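Local structure of putative oxidoreductase (3EOF) at residues V113-C118 and I128-T133; R82-Y87 and P95-L100; N211-L216 and F220-Y225; I177-E180 and D185-A188. The protein binds flavin mononucleotide and is probably an FMN-dependent oxidoreductase of the nitroreductase family, working as a dimer of two like subunits. All coordinates share one frame; numbering follows the deposited sequence.

Interaction 1: residues V113-C118 and I128-T133; sequences VAQTFC and ICYLGT. With FMN (flavin mononucleotide), chain C.
A buried helix-on-sheet contact brings Gln115 and Cys118 of helix 100-123 against Tyr130 and Ile128 of strand 127-131, outermost in the sheet of this chain, deep in the nitroreductase fold. The axes of helix segment 113-118 and strand segment 128-131 run roughly antiparallel, at 158°, 10.2 Å apart at closest approach, and side chains bridge this separation. The evidence centres on the Tyr130 phenol. Its OH donates to Gln115 OE1 at 2.5 Å, a short bond in which the donor lies 32° out of the carbonyl plane. Gln115 can present this oxygen because its CG is anti to the backbone N (chi1 -175°) and the chain then bends at chi2, which lays the amide almost coplanar with the ring. Cys118 SG approaches the same ring obliquely, 4.2 Å from the Tyr130 centroid, and it also touches Ile128 CD1 at 3.8 Å. Behind the helix, Thr116 OG1 makes a weak hydrogen bond to Gln115 NE2 of the second subunit, which places the helix at the dimer interface. Along the strand, Tyr130 CB packs on FMN C9 at 3.8 Å, while Gly132 N bonds to FMN O4 at 3.1 Å and, weakly, to FMN N5. The buried phenol hydroxyl thus has a polar partner, the Gln115 carbonyl oxygen, and the peptide N-H of Gly132 would be expected to draw electron density toward the N5-O4 edge of the flavin.

Interaction 2: residues R82-Y87 and P95-L100; sequences RRFCKY and PGYGNL
Cys85 and Phe84 meet Pro95 and Tyr97 where helix 82-89 is covered by the loop joining it to helix 100-123, a loop that holds an inverse gamma turn centred on Gly98. The apolar contacts come first: Cys85 SG rests against Pro95 CB at 3.6 Å, and the proline ring lies alongside the cysteine CB. The same sulfur makes the sulfur-aromatic contact, reaching Tyr97 CD2 at 3.8 Å from the edge of the ring, 82° off its normal. The aromatic pair follows. Phe84 and Tyr97 have centroids 5.8 Å apart and planes at 69°, an oblique pairing in which Phe84 CE2 touches Tyr97 CE2 at 3.8 Å. That Tyr97 atom sits in the Phe84 plane, at its edge. Tyr97 also stacks on Phe81, while Phe84 packs edge-to-face with Phe220 of the second subunit, so this small cluster borders the dimer interface. No hydrogen bond crosses between the segments; the polar element lies within the loop. Asn99 caps helix 100-123 through its side-chain oxygen, OD1 also bonding to Ser102 OG. Separately, Asn99 ND2 turns back to donate to Gly96 O at 2.7 Å, approaching from 52° above that carbonyl plane.

Interaction 3: residues N211-L216 and F220-Y225; sequences NQKETL and FTDVRY
Lys213, Phe220 and Leu216 carry the largest shares of this contact, which folds the link between helices 202-209 and 216-224 back on the second helix. The link opens with a Schellman motif: Gln212, at positive phi, is the C-prime residue that ends helix 202-209. Lys213 follows and reaches across to the far helix. Its chain bends at chi2 (-57°) and is extended beyond, which carries NZ to Asp222 OD2 at 2.9 Å. This salt bridge uses the anti lone pair of the carboxylate oxygen, the one turned away from OD1. On the way Lys213 CE passes Val223 CG2 at 4.0 Å, and the other Val223 methyl, CG1, lies 3.8 Å from Asn211 OD1; the Asn211 amide is held through ND2 to Phe207 O. Leu216 and Phe220 form the buried half. The two side chains run alongside each other in a common direction, with Leu216 CD1 4.0 Å from Phe220 CE2. Leu216 O comes to the edge of the ring, near its plane, 3.4 Å from Phe220 CD2. Leu216 packs on Tyr87 of the second subunit and Phe220 on Gly39 of that subunit, so the apolar half belongs to the dimer interface, whereas the exposed Asp222 puts the ionic half at the surface. The helix closes with a wider pi-type turn, Tyr225 N bonding to Phe220 O at 2.7 Å. Within that turn, Thr221 OG1 donates to Asp222 OD1 at 2.7 Å, meeting the carboxylate from 56° above its plane.

Interaction 4: residues I177-E180 and D185-A188; sequences IIHE and DYTA
Tyr186 reaches from the loop before helix 188-200 to the imidazole of His179 on strand 178-180, and its hydroxyl does most of the touching. At CB the side chain sets off with CG anti to the carbonyl carbon (chi1 -53°), which lets the far end of the ring come up to the strand, and on its way the side chain packs on Ile191 and Leu194 of helix 188-200. The first ring atom to meet the other segment is CE2, 4.1 Å from His179 CE1. Next, Tyr186 CZ comes within 3.6 Å of His179 CE1. The two rings are oblique, with centroids 5.6 Å apart and planes at 74°. At the tip, Tyr186 OH lies at the imidazole edge, 2.9 Å from His179 NE2, but the N-H...O angle of 116° makes this bond weak. Stronger company surrounds the hydroxyl: it is hydrogen-bonded to Gly176 O and to Arg83 NH1 of the second subunit. His179 in turn is fixed through ND1 by the backbone N of His184, consistent with a proton on NE2, which also bonds to Ser45 OG of the second subunit. The strand bearing this histidine pairs in parallel with a strand of that subunit. Such an extension, lent by one chain to the edge of its partner's sheet, is characteristic of the intertwined dimers of the nitroreductase fold.

Overall arrangement
Interaction 1 lies in the core, about 5 Å from the chain's centre, and joins helix to sheet; the centres of interactions 2, 3 and 4 lie 22 to 26 Å out, yet 2 and 4 are buried at the dimer interface and 3 is partly exposed. Interactions 1 and 2 both involve helix 100-123, the first packing on its body and the second including its N-cap. Chemistry follows place: a short phenol-amide bond in 1, sulfur and aromatic contacts in 2, a surface salt bridge beside an apolar pair in 3, and a weak imidazole-phenol bond in 4. Centres of 2 and 4 lie about 39 Å apart within one chain, yet Arg82 forms a salt bridge to Asp185 of the second subunit.

Interaction 1: residues V113-C118 and I128-T133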
loop_
_atom_site.group_PDB
_atom_site.type_symbol
_atom_site.label_atom_id
_atom_site.label_comp_id
_atom_site.label_asym_id
_atom_site.label_seq_id
_atom_site.Cartn_x
_atom_site.Cartn_y
_atom_site.Cartn_z
ATOM N N VAL A 113 -5.429 3.721 -1.362
ATOM C CA VAL A 113 -6.892 3.754 -1.452
ATOM C C VAL A 113 -7.543 2.634 -0.632
ATOM O O VAL A 113 -8.472 2.866 0.144
ATOM C CB VAL A 113 -7.388 3.648 -2.939
ATOM C CG1 VAL A 113 -8.844 3.384 -3.003
ATOM C CG2 VAL A 113 -7.041 4.878 -3.702
ATOM N N ALA A 114 -7.073 1.407 -0.828
ATOM C CA ALA A 114 -7.647 0.268 -0.167
ATOM C C ALA A 114 -7.669 0.397 1.299
ATOM O O ALA A 114 -8.683 0.092 1.942
ATOM C CB ALA A 114 -6.926 -1.036 -0.586
ATOM N N GLN A 115 -6.553 0.843 1.854
ATOM C CA GLN A 115 -6.462 1.053 3.292
ATOM C C GLN A 115 -7.211 2.302 3.753
ATOM O O GLN A 115 -7.712 2.315 4.858
ATOM C CB GLN A 115 -5.016 1.102 3.726
ATOM C CG GLN A 115 -4.815 1.191 5.217
ATOM C CD GLN A 115 -5.492 0.076 6.008
ATOM O OE1 GLN A 115 -5.583 -1.078 5.591
ATOM N NE2 GLN A 115 -5.929 0.427 7.178
ATOM N N THR A 116 -7.331 3.332 2.923
ATOM C CA THR A 116 -8.139 4.506 3.306
ATOM C C THR A 116 -9.573 4.010 3.376
ATOM O O THR A 116 -10.275 4.253 4.341
ATOM C CB THR A 116 -7.971 5.715 2.359
ATOM O OG1 THR A 116 -6.584 6.072 2.277
ATOM C CG2 THR A 116 -8.739 6.907 2.881
ATOM N N PHE A 117 -9.987 3.251 2.375
ATOM C CA PHE A 117 -11.323 2.662 2.372
ATOM C C PHE A 117 -11.575 1.815 3.606
ATOM O O PHE A 117 -12.573 2.031 4.279
ATOM C CB PHE A 117 -11.564 1.797 1.126
ATOM C CG PHE A 117 -12.817 1.001 1.215
ATOM C CD1 PHE A 117 -14.042 1.585 0.954
ATOM C CD2 PHE A 117 -12.777 -0.337 1.626
ATOM C CE1 PHE A 117 -15.220 0.845 1.112
ATOM C CE2 PHE A 117 -13.933 -1.066 1.793
ATOM C CZ PHE A 117 -15.152 -0.492 1.530
ATOM N N CYS A 118 -10.695 0.838 3.876
ATOM C CA CYS A 118 -10.850 -0.046 5.051
ATOM C C CYS A 118 -11.021 0.729 6.360
ATOM O O CYS A 118 -11.836 0.380 7.179
ATOM C CB CYS A 118 -9.715 -1.023 5.163
ATOM S SG CYS A 118 -9.823 -2.275 3.893
ATOM N N ILE A 128 -13.965 -5.528 7.757
ATOM C CA ILE A 128 -13.265 -5.834 6.540
ATOM C C ILE A 128 -12.229 -6.948 6.810
ATOM O O ILE A 128 -11.856 -7.234 7.938
ATOM C CB ILE A 128 -12.550 -4.563 5.967
ATOM C CG1 ILE A 128 -11.396 -4.116 6.871
ATOM C CG2 ILE A 128 -13.564 -3.355 5.764
ATOM C CD1 ILE A 128 -10.057 -4.835 6.685
ATOM N N CYS A 129 -11.769 -7.539 5.725
ATOM C CA CYS A 129 -10.737 -8.551 5.733
ATOM C C CYS A 129 -10.047 -8.475 4.384
ATOM O O CYS A 129 -10.701 -8.458 3.341
ATOM C CB CYS A 129 -11.316 -9.944 5.920
ATOM S SG CYS A 129 -10.052 -11.200 6.044
ATOM N N TYR A 130 -8.727 -8.384 4.392
ATOM C CA TYR A 130 -7.981 -8.388 3.161
ATOM C C TYR A 130 -7.777 -9.835 2.795
ATOM O O TYR A 130 -7.661 -10.664 3.682
ATOM C CB TYR A 130 -6.620 -7.760 3.364
ATOM C CG TYR A 130 -6.581 -6.219 3.417
ATOM C CD1 TYR A 130 -6.371 -5.490 2.266
ATOM C CD2 TYR A 130 -6.668 -5.536 4.591
ATOM C CE1 TYR A 130 -6.259 -4.102 2.286
ATOM C CE2 TYR A 130 -6.575 -4.126 4.620
ATOM C CZ TYR A 130 -6.357 -3.431 3.421
ATOM O OH TYR A 130 -6.258 -2.047 3.332
ATOM N N LEU A 131 -7.746 -10.130 1.502
ATOM C CA LEU A 131 -7.418 -11.465 1.029
ATOM C C LEU A 131 -6.039 -11.318 0.304
ATOM O O LEU A 131 -5.873 -10.566 -0.741
ATOM C CB LEU A 131 -8.506 -12.065 0.133
ATOM C CG LEU A 131 -9.981 -11.916 0.544
ATOM C CD1 LEU A 131 -10.879 -12.273 -0.644
ATOM C CD2 LEU A 131 -10.347 -12.721 1.817
ATOM N N GLY A 132 -5.062 -12.028 0.891
ATOM C CA GLY A 132 -3.680 -12.079 0.392
ATOM C C GLY A 132 -3.565 -13.013 -0.789
ATOM O O GLY A 132 -2.561 -13.027 -1.549
ATOM N N THR A 133 -4.630 -13.779 -0.975
ATOM C CA THR A 133 -4.718 -14.722 -2.081
ATOM C C THR A 133 -4.759 -14.056 -3.461
ATOM O O THR A 133 -4.580 -14.717 -4.497
ATOM C CB THR A 133 -5.917 -15.614 -1.858
ATOM O OG1 THR A 133 -7.030 -14.802 -1.428
ATOM C CG2 THR A 133 -5.588 -16.603 -0.760
HETATM N N1 FMN C . -6.916 -12.779 6.569
HETATM C C2 FMN C . -7.449 -13.995 6.126
HETATM O O2 FMN C . -8.252 -14.632 6.827
HETATM N N3 FMN C . -7.066 -14.541 4.899
HETATM C C4 FMN C . -6.138 -13.908 4.048
HETATM O O4 FMN C . -6.135 -14.202 2.793
HETATM C C4A FMN C . -5.592 -12.677 4.530
HETATM N N5 FMN C . -4.665 -11.995 3.754
HETATM C C5A FMN C . -4.141 -10.774 4.150
HETATM C C6 FMN C . -3.227 -10.152 3.287
HETATM C C7 FMN C . -2.651 -8.939 3.620
HETATM C C7M FMN C . -1.661 -8.345 2.660
HETATM C C8 FMN C . -2.977 -8.338 4.834
HETATM C C8M FMN C . -2.536 -6.931 5.064
HETATM C C9 FMN C . -3.897 -8.958 5.709
HETATM C C9A FMN C . -4.504 -10.199 5.388
HETATM N N10 FMN C . -5.430 -10.888 6.211
HETATM C C10 FMN C . -5.970 -12.114 5.782
HETATM C "C1'" FMN C . -5.816 -10.390 7.602
HETATM C "C2'" FMN C . -4.664 -10.659 8.559
HETATM O "O2'" FMN C . -4.592 -12.072 8.791
HETATM C "C3'" FMN C . -4.780 -9.828 9.821
HETATM O "O3'" FMN C . -4.634 -8.417 9.574
HETATM C "C4'" FMN C . -3.754 -10.238 10.888
HETATM O "O4'" FMN C . -4.053 -11.519 11.406
HETATM C "C5'" FMN C . -3.845 -9.304 12.062
HETATM O "O5'" FMN C . -5.226 -9.331 12.429
HETATM P P FMN C . -6.074 -7.960 12.672
HETATM O O1P FMN C . -6.205 -7.159 11.359
HETATM O O2P FMN C . -5.328 -7.128 13.682
HETATM O O3P FMN C . -7.388 -8.438 13.308
#

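Interaction 2: residues R82-Y87 and P95-L100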
loop_
_atom_site.group_PDB
_atom_site.type_symbol
_atom_site.label_atom_id
_atom_site.label_comp_id
_atom_site.label_asym_id
_atom_site.label_seq_id
_atom_site.Cartn_x
_atom_site.Cartn_y
_atom_site.Cartn_z
ATOM N N ARG A 82 -3.953 1.536 -17.303
ATOM C CA ARG A 82 -4.700 1.461 -18.538
ATOM C C ARG A 82 -5.533 2.701 -18.777
ATOM O O ARG A 82 -5.531 3.258 -19.889
ATOM C CB ARG A 82 -5.632 0.260 -18.538
ATOM C CG ARG A 82 -6.401 0.136 -19.856
ATOM C CD ARG A 82 -7.133 -1.146 -19.906
ATOM N NE ARG A 82 -7.663 -1.387 -21.236
ATOM C CZ ARG A 82 -7.015 -2.032 -22.198
ATOM N NH1 ARG A 82 -5.786 -2.499 -22.012
ATOM N NH2 ARG A 82 -7.598 -2.182 -23.370
ATOM N N ARG A 83 -6.311 3.093 -17.777
ATOM C CA ARG A 83 -7.118 4.297 -17.925
ATOM C C ARG A 83 -6.238 5.498 -18.300
ATOM O O ARG A 83 -6.543 6.239 -19.252
ATOM C CB ARG A 83 -7.952 4.555 -16.680
ATOM C CG ARG A 83 -8.828 5.810 -16.767
ATOM C CD ARG A 83 -9.708 5.918 -15.552
ATOM N NE ARG A 83 -8.872 5.875 -14.397
ATOM C CZ ARG A 83 -8.806 4.920 -13.466
ATOM N NH1 ARG A 83 -9.638 3.910 -13.374
ATOM N NH2 ARG A 83 -7.909 5.077 -12.520
ATOM N N PHE A 84 -5.137 5.702 -17.589
ATOM C CA PHE A 84 -4.243 6.805 -17.943
ATOM C C PHE A 84 -3.657 6.663 -19.353
ATOM O O PHE A 84 -3.568 7.629 -20.069
ATOM C CB PHE A 84 -3.090 6.965 -16.943
ATOM C CG PHE A 84 -2.365 8.255 -17.113
ATOM C CD1 PHE A 84 -2.994 9.442 -16.775
ATOM C CD2 PHE A 84 -1.093 8.288 -17.673
ATOM C CE1 PHE A 84 -2.368 10.680 -16.956
ATOM C CE2 PHE A 84 -0.450 9.496 -17.854
ATOM C CZ PHE A 84 -1.095 10.707 -17.507
ATOM N N CYS A 85 -3.245 5.460 -19.773
ATOM C CA CYS A 85 -2.695 5.326 -21.102
ATOM C C CYS A 85 -3.708 5.567 -22.161
ATOM O O CYS A 85 -3.342 6.049 -23.225
ATOM C CB CYS A 85 -2.046 3.963 -21.326
ATOM S SG CYS A 85 -0.617 3.795 -20.266
ATOM N N LYS A 86 -4.970 5.208 -21.909
ATOM C CA LYS A 86 -6.030 5.431 -22.876
ATOM C C LYS A 86 -6.208 6.946 -22.978
ATOM O O LYS A 86 -6.381 7.481 -24.037
ATOM C CB LYS A 86 -7.312 4.642 -22.518
ATOM C CG LYS A 86 -7.371 3.220 -23.162
ATOM C CD LYS A 86 -8.642 2.403 -22.762
ATOM C CE LYS A 86 -9.225 1.632 -23.922
ATOM N NZ LYS A 86 -8.271 0.824 -24.708
ATOM N N TYR A 87 -6.115 7.632 -21.852
ATOM C CA TYR A 87 -6.182 9.099 -21.825
ATOM C C TYR A 87 -5.034 9.684 -22.673
ATOM O O TYR A 87 -5.250 10.573 -23.469
ATOM C CB TYR A 87 -6.098 9.575 -20.383
ATOM C CG TYR A 87 -6.126 11.088 -20.165
ATOM C CD1 TYR A 87 -6.935 11.907 -20.923
ATOM C CD2 TYR A 87 -5.389 11.669 -19.127
ATOM C CE1 TYR A 87 -6.976 13.301 -20.696
ATOM C CE2 TYR A 87 -5.421 13.078 -18.901
ATOM C CZ TYR A 87 -6.223 13.873 -19.675
ATOM O OH TYR A 87 -6.290 15.269 -19.468
ATOM N N PRO A 95 2.648 7.097 -23.854
ATOM C CA PRO A 95 2.866 6.583 -22.511
ATOM C C PRO A 95 3.969 5.546 -22.452
ATOM O O PRO A 95 4.137 4.808 -23.415
ATOM C CB PRO A 95 1.542 5.923 -22.184
ATOM C CG PRO A 95 1.026 5.466 -23.449
ATOM C CD PRO A 95 1.415 6.538 -24.434
ATOM N N GLY A 96 4.727 5.532 -21.346
ATOM C CA GLY A 96 5.757 4.515 -21.124
ATOM C C GLY A 96 5.643 3.887 -19.755
ATOM O O GLY A 96 6.579 3.951 -18.933
ATOM N N TYR A 97 4.482 3.264 -19.518
ATOM C CA TYR A 97 4.123 2.697 -18.223
ATOM C C TYR A 97 4.008 1.175 -18.175
ATOM O O TYR A 97 3.622 0.622 -17.171
ATOM C CB TYR A 97 2.859 3.375 -17.739
ATOM C CG TYR A 97 3.013 4.914 -17.780
ATOM C CD1 TYR A 97 3.900 5.557 -16.929
ATOM C CD2 TYR A 97 2.247 5.696 -18.636
ATOM C CE1 TYR A 97 4.049 6.969 -16.940
ATOM C CE2 TYR A 97 2.381 7.127 -18.661
ATOM C CZ TYR A 97 3.307 7.735 -17.838
ATOM O OH TYR A 97 3.442 9.112 -17.831
ATOM N N GLY A 98 4.458 0.513 -19.224
ATOM C CA GLY A 98 4.433 -0.931 -19.274
ATOM C C GLY A 98 5.723 -1.477 -18.743
ATOM O O GLY A 98 6.425 -2.243 -19.427
ATOM N N ASN A 99 5.996 -1.117 -17.492
ATOM C CA ASN A 99 7.230 -1.500 -16.825
ATOM C C ASN A 99 7.023 -1.698 -15.321
ATOM O O ASN A 99 5.988 -1.349 -14.779
ATOM C CB ASN A 99 8.317 -0.495 -17.157
ATOM C CG ASN A 99 7.840 0.885 -17.011
ATOM O OD1 ASN A 99 7.589 1.326 -15.897
ATOM N ND2 ASN A 99 7.690 1.589 -18.128
ATOM N N LEU A 100 7.974 -2.377 -14.690
ATOM C CA LEU A 100 7.859 -2.724 -13.279
ATOM C C LEU A 100 7.719 -1.509 -12.374
ATOM O O LEU A 100 6.951 -1.525 -11.411
ATOM C CB LEU A 100 9.052 -3.571 -12.857
ATOM C CG LEU A 100 9.093 -4.048 -11.406
ATOM C CD1 LEU A 100 7.901 -4.951 -11.149
ATOM C CD2 LEU A 100 10.420 -4.739 -11.120
#

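Interaction 3: residues N211-L216 and F220-Y225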
loop_
_atom_site.group_PDB
_atom_site.type_symbol
_atom_site.label_atom_id
_atom_site.label_comp_id
_atom_site.label_asym_id
_atom_site.label_seq_id
_atom_site.Cartn_x
_atom_site.Cartn_y
_atom_site.Cartn_z
ATOM N N ASN A 211 -0.298 -27.598 14.324
ATOM C CA ASN A 211 0.500 -27.679 13.111
ATOM C C ASN A 211 1.706 -28.612 13.224
ATOM O O ASN A 211 2.481 -28.720 12.295
ATOM C CB ASN A 211 0.881 -26.277 12.647
ATOM C CG ASN A 211 -0.222 -25.620 11.861
ATOM O OD1 ASN A 211 -0.512 -26.048 10.743
ATOM N ND2 ASN A 211 -0.827 -24.567 12.417
ATOM N N GLN A 212 1.814 -29.316 14.351
ATOM C CA GLN A 212 2.867 -30.287 14.618
ATOM C C GLN A 212 4.263 -29.679 14.649
ATOM O O GLN A 212 5.237 -30.348 14.321
ATOM C CB GLN A 212 2.857 -31.414 13.568
ATOM C CG GLN A 212 1.508 -32.062 13.259
ATOM C CD GLN A 212 0.932 -32.788 14.444
ATOM O OE1 GLN A 212 0.571 -32.176 15.456
ATOM N NE2 GLN A 212 0.816 -34.111 14.319
ATOM N N LYS A 213 4.366 -28.434 15.089
ATOM C CA LYS A 213 5.648 -27.720 15.099
ATOM C C LYS A 213 6.082 -27.508 16.521
ATOM O O LYS A 213 5.325 -27.786 17.442
ATOM C CB LYS A 213 5.521 -26.370 14.363
ATOM C CG LYS A 213 5.147 -26.501 12.882
ATOM C CD LYS A 213 6.160 -27.375 12.114
ATOM C CE LYS A 213 5.699 -27.688 10.692
ATOM N NZ LYS A 213 6.753 -28.504 10.039
ATOM N N GLU A 214 7.306 -27.032 16.696
ATOM C CA GLU A 214 7.852 -26.782 18.019
ATOM C C GLU A 214 7.831 -25.303 18.316
ATOM O O GLU A 214 7.618 -24.896 19.451
ATOM C CB GLU A 214 9.251 -27.415 18.115
ATOM C CG GLU A 214 9.121 -28.968 18.069
ATOM C CD GLU A 214 10.430 -29.776 17.991
ATOM O OE1 GLU A 214 11.535 -29.198 17.827
ATOM O OE2 GLU A 214 10.330 -31.031 18.062
ATOM N N THR A 215 7.993 -24.479 17.286
ATOM C CA THR A 215 8.005 -23.023 17.460
ATOM C C THR A 215 7.043 -22.326 16.499
ATOM O O THR A 215 6.652 -22.860 15.446
ATOM C CB THR A 215 9.417 -22.472 17.246
ATOM O OG1 THR A 215 9.726 -22.514 15.869
ATOM C CG2 THR A 215 10.460 -23.297 17.998
ATOM N N LEU A 216 6.668 -21.115 16.868
ATOM C CA LEU A 216 5.739 -20.341 16.083
ATOM C C LEU A 216 6.244 -20.063 14.635
ATOM O O LEU A 216 5.530 -20.342 13.681
ATOM C CB LEU A 216 5.337 -19.067 16.850
ATOM C CG LEU A 216 4.295 -18.187 16.175
ATOM C CD1 LEU A 216 3.027 -19.025 15.947
ATOM C CD2 LEU A 216 4.033 -16.960 17.022
ATOM N N PHE A 220 4.909 -20.685 10.183
ATOM C CA PHE A 220 4.982 -19.802 9.040
ATOM C C PHE A 220 5.873 -20.266 7.905
ATOM O O PHE A 220 5.491 -20.170 6.744
ATOM C CB PHE A 220 5.399 -18.421 9.501
ATOM C CG PHE A 220 4.344 -17.739 10.290
ATOM C CD1 PHE A 220 3.366 -17.009 9.659
ATOM C CD2 PHE A 220 4.309 -17.838 11.653
ATOM C CE1 PHE A 220 2.380 -16.423 10.365
ATOM C CE2 PHE A 220 3.322 -17.211 12.367
ATOM C CZ PHE A 220 2.361 -16.515 11.727
ATOM N N THR A 221 7.064 -20.757 8.244
ATOM C CA THR A 221 8.049 -21.167 7.259
ATOM C C THR A 221 7.731 -22.529 6.666
ATOM O O THR A 221 8.001 -22.763 5.502
ATOM C CB THR A 221 9.473 -21.261 7.882
ATOM O OG1 THR A 221 9.518 -22.316 8.856
ATOM C CG2 THR A 221 9.865 -19.956 8.564
ATOM N N ASP A 222 7.174 -23.425 7.468
ATOM C CA ASP A 222 6.887 -24.782 6.995
ATOM C C ASP A 222 5.496 -25.029 6.416
ATOM O O ASP A 222 5.301 -25.957 5.609
ATOM C CB ASP A 222 7.140 -25.783 8.124
ATOM C CG ASP A 222 8.593 -25.762 8.638
ATOM O OD1 ASP A 222 9.437 -24.951 8.158
ATOM O OD2 ASP A 222 8.882 -26.560 9.555
ATOM N N VAL A 223 4.525 -24.234 6.841
ATOM C CA VAL A 223 3.129 -24.457 6.468
ATOM C C VAL A 223 2.476 -23.279 5.739
ATOM O O VAL A 223 1.993 -23.430 4.629
ATOM C CB VAL A 223 2.284 -24.792 7.757
ATOM C CG1 VAL A 223 0.823 -24.953 7.409
ATOM C CG2 VAL A 223 2.842 -26.035 8.479
ATOM N N ARG A 224 2.476 -22.108 6.355
ATOM C CA ARG A 224 1.753 -20.957 5.812
ATOM C C ARG A 224 2.409 -20.289 4.605
ATOM O O ARG A 224 1.768 -20.077 3.585
ATOM C CB ARG A 224 1.539 -19.869 6.889
ATOM C CG ARG A 224 0.629 -20.211 8.048
ATOM C CD ARG A 224 -0.877 -20.156 7.744
ATOM N NE ARG A 224 -1.363 -18.836 7.285
ATOM C CZ ARG A 224 -1.529 -17.744 8.045
ATOM N NH1 ARG A 224 -1.210 -17.734 9.332
ATOM N NH2 ARG A 224 -1.996 -16.628 7.507
ATOM N N TYR A 225 3.681 -19.929 4.737
ATOM C CA TYR A 225 4.338 -19.150 3.717
ATOM C C TYR A 225 5.669 -19.758 3.504
ATOM O O TYR A 225 6.689 -19.234 3.973
ATOM C CB TYR A 225 4.474 -17.698 4.179
ATOM C CG TYR A 225 3.167 -17.055 4.632
ATOM C CD1 TYR A 225 2.144 -16.752 3.716
ATOM C CD2 TYR A 225 2.969 -16.726 5.963
ATOM C CE1 TYR A 225 0.953 -16.149 4.137
ATOM C CE2 TYR A 225 1.794 -16.130 6.388
ATOM C CZ TYR A 225 0.791 -15.858 5.483
ATOM O OH TYR A 225 -0.363 -15.263 5.945
#

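Interaction 4: residues I177-E180 and D185-A188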
loop_
_atom_site.group_PDB
_atom_site.type_symbol
_atom_site.label_atom_id
_atom_site.label_comp_id
_atom_site.label_asym_id
_atom_site.label_seq_id
_atom_site.Cartn_x
_atom_site.Cartn_y
_atom_site.Cartn_z
ATOM N N ILE A 177 9.661 -2.066 15.988
ATOM C CA ILE A 177 9.311 -1.644 14.638
ATOM C C ILE A 177 9.948 -0.334 14.266
ATOM O O ILE A 177 10.417 -0.163 13.164
ATOM C CB ILE A 177 7.814 -1.482 14.526
ATOM C CG1 ILE A 177 7.150 -2.844 14.695
ATOM C CG2 ILE A 177 7.422 -0.819 13.181
ATOM C CD1 ILE A 177 5.711 -2.730 14.848
ATOM N N ILE A 178 9.940 0.583 15.196
ATOM C CA ILE A 178 10.458 1.896 15.015
ATOM C C ILE A 178 11.968 1.933 15.239
ATOM O O ILE A 178 12.476 1.388 16.205
ATOM C CB ILE A 178 9.768 2.851 15.985
ATOM C CG1 ILE A 178 8.247 2.856 15.756
ATOM C CG2 ILE A 178 10.300 4.285 15.846
ATOM C CD1 ILE A 178 7.483 3.697 16.830
ATOM N N HIS A 179 12.678 2.578 14.306
ATOM C CA HIS A 179 14.110 2.771 14.403
ATOM C C HIS A 179 14.382 4.265 14.383
ATOM O O HIS A 179 13.836 4.969 13.544
ATOM C CB HIS A 179 14.792 2.120 13.233
ATOM C CG HIS A 179 14.507 0.667 13.095
ATOM N ND1 HIS A 179 15.417 -0.311 13.420
ATOM C CD2 HIS A 179 13.415 0.026 12.630
ATOM C CE1 HIS A 179 14.901 -1.496 13.149
ATOM N NE2 HIS A 179 13.671 -1.316 12.706
ATOM N N GLU A 180 15.175 4.753 15.331
ATOM C CA GLU A 180 15.534 6.174 15.370
ATOM C C GLU A 180 16.759 6.477 14.524
ATOM O O GLU A 180 17.858 6.057 14.874
ATOM C CB GLU A 180 15.837 6.635 16.803
ATOM C CG GLU A 180 14.655 6.695 17.724
ATOM C CD GLU A 180 15.043 7.176 19.119
ATOM O OE1 GLU A 180 16.193 7.687 19.279
ATOM O OE2 GLU A 180 14.198 7.032 20.037
ATOM N N ASP A 185 19.728 -3.073 13.994
ATOM C CA ASP A 185 19.514 -4.481 13.732
ATOM C C ASP A 185 19.241 -5.250 15.020
ATOM O O ASP A 185 19.720 -4.891 16.089
ATOM C CB ASP A 185 20.686 -5.067 12.953
ATOM C CG ASP A 185 20.335 -6.382 12.278
ATOM O OD1 ASP A 185 19.151 -6.647 12.018
ATOM O OD2 ASP A 185 21.264 -7.143 11.972
ATOM N N TYR A 186 18.453 -6.302 14.880
ATOM C CA TYR A 186 17.984 -7.094 15.989
ATOM C C TYR A 186 18.961 -8.182 16.430
ATOM O O TYR A 186 19.426 -8.993 15.636
ATOM C CB TYR A 186 16.657 -7.739 15.614
ATOM C CG TYR A 186 15.676 -6.740 15.121
ATOM C CD1 TYR A 186 14.942 -5.977 16.015
ATOM C CD2 TYR A 186 15.490 -6.527 13.769
ATOM C CE1 TYR A 186 14.076 -5.024 15.573
ATOM C CE2 TYR A 186 14.610 -5.565 13.323
ATOM C CZ TYR A 186 13.914 -4.829 14.232
ATOM O OH TYR A 186 13.035 -3.893 13.838
ATOM N N THR A 187 19.245 -8.183 17.721
ATOM C CA THR A 187 20.046 -9.206 18.346
ATOM C C THR A 187 19.057 -10.292 18.762
ATOM O O THR A 187 17.855 -10.080 18.717
ATOM C CB THR A 187 20.800 -8.639 19.593
ATOM O OG1 THR A 187 19.856 -8.179 20.560
ATOM C CG2 THR A 187 21.708 -7.503 19.211
ATOM N N ALA A 188 19.573 -11.468 19.116
ATOM C CA ALA A 188 18.779 -12.579 19.619
ATOM C C ALA A 188 18.043 -12.134 20.896
ATOM O O ALA A 188 16.882 -12.469 21.103
ATOM C CB ALA A 188 19.696 -13.829 19.873
#